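Local atomic coordinates of Blr6230 protein (Bradyrhizobium diazoefficiens USDA 110, PDB entry 5NGG), a protein that probably hydrolyses the amide bond of beta-lactam antibiotics, as a zinc-dependent metallo-beta-lactamase of subclass B3. Residues F41-Y49 with W184-K192; V50-Y58 with M69-I80. One frame throughout, in Å; residues are numbered along the deposited sequence.

Contact 1: F41-Y49 with W184-K192; sequences FQLIDNIYY and WEMTVKDGK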
loop_
_atom_site.group_PDB
_atom_site.type_symbol
_atom_site.label_atom_id
_atom_site.label_comp_id
_atom_site.label_asym_id
_atom_site.label_seq_id
_atom_site.Cartn_x
_atom_site.Cartn_y
_atom_site.Cartn_z
ATOM N N PHE A 41 12.993 -5.338 9.447
ATOM C CA PHE A 41 14.351 -5.166 8.936
ATOM C C PHE A 41 14.492 -3.869 8.169
ATOM O O PHE A 41 13.535 -3.287 7.652
ATOM C CB PHE A 41 14.779 -6.344 8.043
ATOM C CG PHE A 41 13.997 -6.483 6.750
ATOM C CD1 PHE A 41 12.748 -7.111 6.719
ATOM C CD2 PHE A 41 14.513 -5.969 5.565
ATOM C CE1 PHE A 41 12.042 -7.236 5.531
ATOM C CE2 PHE A 41 13.805 -6.104 4.371
ATOM C CZ PHE A 41 12.559 -6.730 4.357
ATOM N N GLN A 42 15.726 -3.397 8.087
ATOM C CA GLN A 42 16.116 -2.271 7.223
ATOM C C GLN A 42 16.152 -2.776 5.781
ATOM O O GLN A 42 16.952 -3.659 5.450
ATOM C CB GLN A 42 17.494 -1.727 7.647
ATOM C CG GLN A 42 17.901 -0.492 6.851
ATOM C CD GLN A 42 19.289 -0.003 7.200
ATOM O OE1 GLN A 42 20.059 -0.696 7.867
ATOM N NE2 GLN A 42 19.625 1.180 6.734
ATOM N N LEU A 43 15.294 -2.233 4.927
ATOM C CA LEU A 43 15.121 -2.699 3.563
ATOM C C LEU A 43 16.111 -2.001 2.612
ATOM O O LEU A 43 16.878 -2.672 1.905
ATOM C CB LEU A 43 13.638 -2.542 3.190
ATOM C CG LEU A 43 13.201 -3.161 1.883
ATOM C CD1 LEU A 43 11.687 -3.463 1.918
ATOM C CD2 LEU A 43 13.518 -2.255 0.689
ATOM N N ILE A 44 16.083 -0.669 2.560
ATOM C CA ILE A 44 17.089 0.107 1.813
ATOM C C ILE A 44 17.158 1.492 2.441
ATOM O O ILE A 44 16.146 2.110 2.708
ATOM C CB ILE A 44 16.786 0.182 0.297
ATOM C CG1 ILE A 44 17.972 0.814 -0.447
ATOM C CG2 ILE A 44 15.454 0.893 -0.008
ATOM C CD1 ILE A 44 17.927 0.604 -1.956
ATOM N N ASP A 45 18.372 1.933 2.741
ATOM C CA ASP A 45 18.632 3.273 3.274
ATOM C C ASP A 45 17.687 3.515 4.474
ATOM O O ASP A 45 17.761 2.766 5.457
ATOM C CB ASP A 45 18.537 4.306 2.152
ATOM C CG ASP A 45 19.139 5.657 2.507
ATOM O OD1 ASP A 45 19.720 5.833 3.612
ATOM O OD2 ASP A 45 19.022 6.567 1.643
ATOM N N ASN A 46 16.833 4.538 4.415
ATOM C CA ASN A 46 15.979 4.918 5.533
ATOM C C ASN A 46 14.576 4.310 5.497
ATOM O O ASN A 46 13.704 4.777 6.208
ATOM C CB ASN A 46 15.926 6.441 5.677
ATOM C CG ASN A 46 15.378 7.174 4.476
ATOM O OD1 ASN A 46 15.539 6.744 3.327
ATOM N ND2 ASN A 46 14.801 8.342 4.736
ATOM N N ILE A 47 14.384 3.252 4.710
ATOM C CA ILE A 47 13.118 2.520 4.595
ATOM C C ILE A 47 13.250 1.190 5.343
ATOM O O ILE A 47 14.134 0.381 5.022
ATOM C CB ILE A 47 12.705 2.262 3.137
ATOM C CG1 ILE A 47 12.560 3.561 2.348
ATOM C CG2 ILE A 47 11.411 1.448 3.106
ATOM C CD1 ILE A 47 12.357 3.374 0.870
ATOM N N TYR A 48 12.331 0.975 6.288
ATOM C CA TYR A 48 12.347 -0.199 7.162
ATOM C C TYR A 48 11.006 -0.933 7.022
ATOM O O TYR A 48 9.942 -0.300 7.036
ATOM C CB TYR A 48 12.539 0.193 8.639
ATOM C CG TYR A 48 13.849 0.899 8.916
ATOM C CD1 TYR A 48 14.043 2.229 8.552
ATOM C CD2 TYR A 48 14.923 0.220 9.503
ATOM C CE1 TYR A 48 15.257 2.866 8.762
ATOM C CE2 TYR A 48 16.136 0.858 9.729
ATOM C CZ TYR A 48 16.297 2.173 9.362
ATOM O OH TYR A 48 17.510 2.807 9.567
ATOM N N TYR A 49 11.061 -2.259 6.910
ATOM C CA TYR A 49 9.854 -3.098 6.848
ATOM C C TYR A 49 9.427 -3.455 8.260
ATOM O O TYR A 49 10.239 -3.974 9.024
ATOM C CB TYR A 49 10.160 -4.379 6.050
ATOM C CG TYR A 49 8.940 -5.218 5.764
ATOM C CD1 TYR A 49 8.440 -6.125 6.704
ATOM C CD2 TYR A 49 8.273 -5.112 4.561
ATOM C CE1 TYR A 49 7.301 -6.890 6.461
ATOM C CE2 TYR A 49 7.133 -5.889 4.305
ATOM C CZ TYR A 49 6.637 -6.762 5.249
ATOM O OH TYR A 49 5.507 -7.470 4.918
ATOM N N TRP A 184 3.525 6.176 -4.034
ATOM C CA TRP A 184 4.402 7.213 -3.492
ATOM C C TRP A 184 5.853 6.995 -3.931
ATOM O O TRP A 184 6.402 5.917 -3.727
ATOM C CB TRP A 184 4.333 7.165 -1.967
ATOM C CG TRP A 184 3.021 7.571 -1.379
ATOM C CD1 TRP A 184 1.995 6.764 -0.974
ATOM C CD2 TRP A 184 2.590 8.906 -1.155
ATOM N NE1 TRP A 184 0.971 7.514 -0.490
ATOM C CE2 TRP A 184 1.307 8.839 -0.578
ATOM C CE3 TRP A 184 3.173 10.163 -1.357
ATOM C CZ2 TRP A 184 0.609 9.986 -0.181
ATOM C CZ3 TRP A 184 2.481 11.274 -0.993
ATOM C CH2 TRP A 184 1.218 11.189 -0.389
ATOM N N GLU A 185 6.450 8.025 -4.525
ATOM C CA GLU A 185 7.824 7.946 -5.018
ATOM C C GLU A 185 8.781 8.692 -4.092
ATOM O O GLU A 185 8.489 9.790 -3.620
ATOM C CB GLU A 185 7.887 8.550 -6.412
ATOM C CG GLU A 185 9.254 8.502 -7.058
ATOM C CD GLU A 185 9.280 9.099 -8.455
ATOM O OE1 GLU A 185 8.246 9.655 -8.929
ATOM O OE2 GLU A 185 10.379 9.031 -9.068
ATOM N N MET A 186 9.944 8.099 -3.847
ATOM C CA MET A 186 11.000 8.795 -3.089
ATOM C C MET A 186 12.361 8.299 -3.503
ATOM O O MET A 186 12.505 7.213 -4.045
ATOM C CB MET A 186 10.844 8.681 -1.576
ATOM C CG MET A 186 10.999 7.281 -1.020
ATOM S SD MET A 186 10.981 7.231 0.792
ATOM C CE MET A 186 12.641 7.795 1.148
ATOM N N THR A 187 13.357 9.144 -3.264
ATOM C CA THR A 187 14.729 8.816 -3.578
ATOM C C THR A 187 15.440 8.311 -2.314
ATOM O O THR A 187 15.294 8.877 -1.211
ATOM C CB THR A 187 15.465 10.072 -4.060
ATOM O OG1 THR A 187 14.724 10.622 -5.145
ATOM C CG2 THR A 187 16.894 9.782 -4.495
ATOM N N VAL A 188 16.251 7.273 -2.512
ATOM C CA VAL A 188 17.154 6.749 -1.473
ATOM C C VAL A 188 18.562 6.695 -2.032
ATOM O O VAL A 188 18.763 6.845 -3.250
ATOM C CB VAL A 188 16.726 5.334 -0.954
ATOM C CG1 VAL A 188 15.350 5.404 -0.304
ATOM C CG2 VAL A 188 16.763 4.294 -2.065
ATOM N N LYS A 189 19.523 6.438 -1.153
ATOM C CA LYS A 189 20.893 6.188 -1.551
ATOM C C LYS A 189 21.179 4.700 -1.526
ATOM O O LYS A 189 20.781 3.980 -0.598
ATOM C CB LYS A 189 21.871 6.851 -0.593
ATOM C CG LYS A 189 21.692 8.337 -0.417
ATOM C CD LYS A 189 21.722 9.128 -1.705
ATOM C CE LYS A 189 22.999 8.935 -2.484
ATOM N NZ LYS A 189 23.144 9.950 -3.567
ATOM N N ASP A 190 21.933 4.272 -2.527
ATOM C CA ASP A 190 22.591 2.990 -2.536
ATOM C C ASP A 190 24.066 3.306 -2.771
ATOM O O ASP A 190 24.476 3.676 -3.886
ATOM C CB ASP A 190 22.032 2.144 -3.662
ATOM C CG ASP A 190 22.714 0.825 -3.769
ATOM O OD1 ASP A 190 22.723 0.091 -2.764
ATOM O OD2 ASP A 190 23.250 0.531 -4.849
ATOM N N GLY A 191 24.866 3.224 -1.714
ATOM C CA GLY A 191 26.215 3.777 -1.737
ATOM C C GLY A 191 26.141 5.272 -2.038
ATOM O O GLY A 191 25.419 6.017 -1.359
ATOM N N LYS A 192 26.853 5.706 -3.078
ATOM C CA LYS A 192 26.874 7.117 -3.495
ATOM C C LYS A 192 25.722 7.508 -4.419
ATOM O O LYS A 192 25.520 8.700 -4.666
ATOM C CB LYS A 192 28.192 7.444 -4.196
ATOM C CG LYS A 192 29.423 7.257 -3.346
HETATM O O HOH W 1 20.960 1.856 1.021
HETATM O O HOH W 2 15.905 8.899 1.543
#
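The carboxylate of Asp45 receives the backbone N-H of Lys189: Lys189 N lies 2.8 Å from Asp45 OD2, and the bond is nearly straight, with an N-H...O angle of 172°. The hydrogen arrives on the anti side of OD2, tilted out of the carboxylate plane. Asp45 reaches from the turn to strand 182-190 because its carboxylate carbon swings opposite the backbone N (chi1 -165°), and a short acidic side chain can there take up a peptide N-H. The side chains of Asp45 and Lys189 run alongside each other in the same direction, but the lysine's ammonium turns off to bond Lys192 O and to form a salt bridge with Asp194. Two waters add polar links. One donates to Lys189 O (2.7 Å) and weakly accepts from Asp45 N; the other donates to both Asn46 OD1 and Thr187 O, while Asn46 ND2 binds Lys61 O.

Beside these polar links, Val188 spreads its two methyls between two isoleucines. Val188 CG2 meets Ile44 CD1 at 3.9 Å, and Val188 CG1 meets Ile47 CD1 at 3.8 Å, the latter side chains crossing nearly at right angles. Met186 approaches Ile47 tip to tip, Met186 SD to Ile47 CD1 at 4.1 Å, through its unbranched thioether. Ile44 to Ile47 form a type II' turn, and Leu43 and Ile44 both face Ile47 in a classic beta bulge: a bulged beta hairpin packed on strand 182-190 of the five-stranded sheet, as in the αβ/βα sandwich of metallo-beta-lactamases.

Contact 2: V50-Y58 with M69-I80; sequences VGTDGIAVY and MDTAMPQSTGMI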
loop_
_atom_site.group_PDB
_atom_site.type_symbol
_atom_site.label_atom_id
_atom_site.label_comp_id
_atom_site.label_asym_id
_atom_site.label_seq_id
_atom_site.Cartn_x
_atom_site.Cartn_y
_atom_site.Cartn_z
ATOM N N VAL A 50 8.163 -3.179 8.616
ATOM C CA VAL A 50 7.591 -3.469 9.943
ATOM C C VAL A 50 6.230 -4.169 9.837
ATOM O O VAL A 50 5.453 -4.190 10.801
ATOM C CB VAL A 50 7.499 -2.208 10.841
ATOM C CG1 VAL A 50 8.880 -1.650 11.138
ATOM C CG2 VAL A 50 6.627 -1.139 10.201
ATOM N N GLY A 51 5.933 -4.749 8.668
ATOM C CA GLY A 51 4.634 -5.396 8.443
ATOM C C GLY A 51 4.585 -6.839 8.925
ATOM O O GLY A 51 5.385 -7.306 9.750
ATOM N N THR A 52 3.589 -7.547 8.410
ATOM C CA THR A 52 3.339 -8.939 8.740
ATOM C C THR A 52 3.864 -9.798 7.591
ATOM O O THR A 52 4.437 -9.303 6.618
ATOM C CB THR A 52 1.839 -9.186 8.989
ATOM O OG1 THR A 52 1.167 -9.081 7.743
ATOM C CG2 THR A 52 1.253 -8.190 9.992
ATOM N N ASP A 53 3.646 -11.114 7.696
ATOM C CA ASP A 53 3.996 -11.983 6.590
ATOM C C ASP A 53 3.185 -11.754 5.302
ATOM O O ASP A 53 3.626 -12.148 4.230
ATOM C CB ASP A 53 3.916 -13.448 7.075
ATOM C CG ASP A 53 4.451 -14.430 6.089
ATOM O OD1 ASP A 53 5.474 -14.130 5.428
ATOM O OD2 ASP A 53 3.852 -15.522 6.007
ATOM N N GLY A 54 2.017 -11.117 5.426
ATOM C CA GLY A 54 1.132 -10.930 4.289
ATOM C C GLY A 54 0.712 -9.517 3.993
ATOM O O GLY A 54 0.090 -9.320 2.952
ATOM N N ILE A 55 1.037 -8.544 4.866
ATOM C CA ILE A 55 0.680 -7.135 4.663
ATOM C C ILE A 55 1.944 -6.319 4.943
ATOM O O ILE A 55 2.545 -6.441 6.013
ATOM C CB ILE A 55 -0.460 -6.671 5.592
ATOM C CG1 ILE A 55 -1.766 -7.397 5.244
ATOM C CG2 ILE A 55 -0.633 -5.150 5.478
ATOM C CD1 ILE A 55 -2.851 -7.240 6.270
ATOM N N ALA A 56 2.345 -5.501 3.982
ATOM C CA ALA A 56 3.576 -4.700 4.095
ATOM C C ALA A 56 3.267 -3.347 4.721
ATOM O O ALA A 56 2.355 -2.639 4.283
ATOM C CB ALA A 56 4.169 -4.512 2.707
ATOM N N VAL A 57 4.076 -2.985 5.711
ATOM C CA VAL A 57 4.004 -1.699 6.421
ATOM C C VAL A 57 5.443 -1.225 6.507
ATOM O O VAL A 57 6.337 -2.060 6.703
ATOM C CB VAL A 57 3.383 -1.868 7.838
ATOM C CG1 VAL A 57 3.349 -0.519 8.566
ATOM C CG2 VAL A 57 1.987 -2.474 7.732
ATOM N N TYR A 58 5.664 0.085 6.404
ATOM C CA TYR A 58 7.023 0.607 6.416
ATOM C C TYR A 58 7.131 1.808 7.344
ATOM O O TYR A 58 6.201 2.583 7.510
ATOM C CB TYR A 58 7.484 1.036 5.021
ATOM C CG TYR A 58 7.212 0.029 3.941
ATOM C CD1 TYR A 58 5.969 -0.027 3.322
ATOM C CD2 TYR A 58 8.186 -0.872 3.515
ATOM C CE1 TYR A 58 5.691 -0.961 2.332
ATOM C CE2 TYR A 58 7.925 -1.790 2.506
ATOM C CZ TYR A 58 6.676 -1.828 1.924
ATOM O OH TYR A 58 6.430 -2.754 0.928
ATOM N N MET A 69 4.166 4.357 6.628
ATOM C CA MET A 69 3.498 4.016 5.356
ATOM C C MET A 69 2.580 2.836 5.617
ATOM O O MET A 69 3.044 1.705 5.770
ATOM C CB MET A 69 4.526 3.670 4.284
ATOM C CG MET A 69 3.910 3.341 2.929
ATOM S SD MET A 69 3.085 4.702 2.075
ATOM C CE MET A 69 4.487 5.738 1.688
ATOM N N ASP A 70 1.281 3.138 5.698
ATOM C CA ASP A 70 0.187 2.183 5.909
ATOM C C ASP A 70 0.197 1.584 7.322
ATOM O O ASP A 70 1.065 1.853 8.150
ATOM C CB ASP A 70 0.140 1.110 4.798
ATOM C CG ASP A 70 -0.295 1.668 3.462
ATOM O OD1 ASP A 70 -1.151 2.586 3.404
ATOM O OD2 ASP A 70 0.210 1.133 2.438
ATOM N N THR A 71 -0.872 0.826 7.585
ATOM C CA THR A 71 -0.933 -0.064 8.747
ATOM C C THR A 71 -1.436 -1.438 8.245
ATOM O O THR A 71 -1.245 -1.762 7.073
ATOM C CB THR A 71 -1.805 0.531 9.876
ATOM O OG1 THR A 71 -3.128 0.808 9.386
ATOM C CG2 THR A 71 -1.165 1.774 10.463
ATOM N N ALA A 72 -2.007 -2.270 9.115
ATOM C CA ALA A 72 -2.441 -3.605 8.717
ATOM C C ALA A 72 -3.896 -3.794 9.135
ATOM O O ALA A 72 -4.624 -2.808 9.287
ATOM C CB ALA A 72 -1.482 -4.665 9.270
ATOM N N MET A 73 -4.338 -5.031 9.344
ATOM C CA MET A 73 -5.710 -5.266 9.756
ATOM C C MET A 73 -5.986 -4.586 11.089
ATOM O O MET A 73 -5.057 -4.396 11.880
ATOM C CB MET A 73 -6.007 -6.759 9.877
ATOM C CG MET A 73 -6.034 -7.516 8.559
ATOM S SD MET A 73 -7.471 -7.132 7.539
ATOM C CE MET A 73 -8.744 -8.056 8.392
ATOM N N PRO A 74 -7.252 -4.265 11.387
ATOM C CA PRO A 74 -7.569 -3.626 12.656
ATOM C C PRO A 74 -7.030 -4.379 13.886
ATOM O O PRO A 74 -6.613 -3.749 14.859
ATOM C CB PRO A 74 -9.106 -3.524 12.634
ATOM C CG PRO A 74 -9.415 -3.402 11.186
ATOM C CD PRO A 74 -8.422 -4.274 10.481
ATOM N N GLN A 75 -7.028 -5.712 13.834
ATOM C CA GLN A 75 -6.587 -6.540 14.963
ATOM C C GLN A 75 -5.063 -6.590 15.133
ATOM O O GLN A 75 -4.567 -7.092 16.140
ATOM C CB GLN A 75 -7.156 -7.967 14.838
ATOM C CG GLN A 75 -6.867 -8.686 13.525
ATOM C CD GLN A 75 -7.987 -8.566 12.508
ATOM O OE1 GLN A 75 -8.464 -7.470 12.207
ATOM N NE2 GLN A 75 -8.401 -9.697 11.957
ATOM N N SER A 76 -4.320 -6.072 14.149
ATOM C CA SER A 76 -2.864 -6.221 14.119
ATOM C C SER A 76 -2.062 -4.993 14.544
ATOM O O SER A 76 -0.838 -4.980 14.437
ATOM C CB SER A 76 -2.415 -6.651 12.720
ATOM O OG SER A 76 -2.947 -7.915 12.411
ATOM N N THR A 77 -2.735 -3.961 15.018
ATOM C CA THR A 77 -2.044 -2.700 15.316
ATOM C C THR A 77 -0.974 -2.874 16.381
ATOM O O THR A 77 0.111 -2.289 16.259
ATOM C CB THR A 77 -3.053 -1.608 15.683
ATOM O OG1 THR A 77 -4.001 -1.514 14.621
ATOM C CG2 THR A 77 -2.407 -0.242 15.849
ATOM N N GLY A 78 -1.257 -3.676 17.407
ATOM C CA GLY A 78 -0.270 -3.946 18.430
ATOM C C GLY A 78 0.991 -4.594 17.905
ATOM O O GLY A 78 2.077 -4.256 18.330
ATOM N N MET A 79 0.837 -5.547 16.992
ATOM C CA MET A 79 1.954 -6.192 16.324
ATOM C C MET A 79 2.819 -5.180 15.557
ATOM O O MET A 79 4.035 -5.216 15.616
ATOM C CB MET A 79 1.488 -7.299 15.381
ATOM C CG MET A 79 2.616 -7.901 14.578
ATOM S SD MET A 79 2.079 -9.222 13.491
ATOM C CE MET A 79 1.928 -10.552 14.671
ATOM N N ILE A 80 2.185 -4.305 14.789
ATOM C CA ILE A 80 2.923 -3.290 14.057
ATOM C C ILE A 80 3.701 -2.397 15.024
ATOM O O ILE A 80 4.880 -2.123 14.800
ATOM C CB ILE A 80 1.981 -2.457 13.153
ATOM C CG1 ILE A 80 1.211 -3.326 12.133
ATOM C CG2 ILE A 80 2.756 -1.363 12.438
ATOM C CD1 ILE A 80 2.026 -4.294 11.299
HETATM O O HOH W 3 -0.341 -2.058 4.487
HETATM O O HOH W 4 2.439 -0.330 2.341
#
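Backbone bonds join Tyr58 and Met69 as an antiparallel hydrogen-bonded pair: Met69 N to Tyr58 O is 2.8 Å, and Tyr58 N to Met69 O is 3.1 Å. Beyond this bridge the chains diverge and water takes over. One water donates to Ala56 O and Thr71 O; another donates to Ala56 O and, at 2.7 Å, to Asp70 OD2, which also bonds Thr100.

Side-chain packing is partly methyl on methyl, partly methyl on carbonyl. Val57, compact and branched, sets CG2 4.0 Å from Ile80 CD1, while Val57 CG1 lies 3.3 Å from Asp70 O, a buried oxygen without a hydrogen-bond partner in the model. Ile80 bends at chi2 (-50°), which carries CD1 in among Val57, Gly51 and Val50 O. Ile55 forks: Ile55 CG2 touches Ala72 CB at 3.9 Å, and Ile55 CD1 meets Met73 CG, the latter side chains crossing at about a right angle.

Thr52 divides its labour. Thr52 CG2 packs on Met79 SD at 3.7 Å, whereas OG1 accepts from Gly54 N and Ile55 N in an ST turn and ST motif, and also bonds Trp34 O. Gly54 O accepts from ND1 of the zinc ligand His242. The chemistry implies that water satisfies Ala56 O and Thr71 O, whereas apolar methyls cover Asp70 O, beside the zinc site of Asp105, His106 and His242.

Contact 2 is nested along the chain within the loop closed by contact 1: 41-49 runs straight into 50-58, 69-80 follows, and 184-192 comes 135 residues after the first hairpin. Their centres are 19 Å apart. Both draw on the seven-stranded sheet, contact 1 through its edge hairpin 41-49 and contact 2 through strands 58-62 and 65-69. Contact 1 reaches over to the five-stranded sheet, whereas contact 2 ties the seven-stranded sheet to helix 77-86. They touch directly where Tyr49 OH meets Ala56 CA (3.5 Å) and Trp184 CD1 meets Met69 CE (3.8 Å). Contact 1 thus joins the two sheets peripherally; contact 2 lies deeper, near zinc ligands Asp105 and His242.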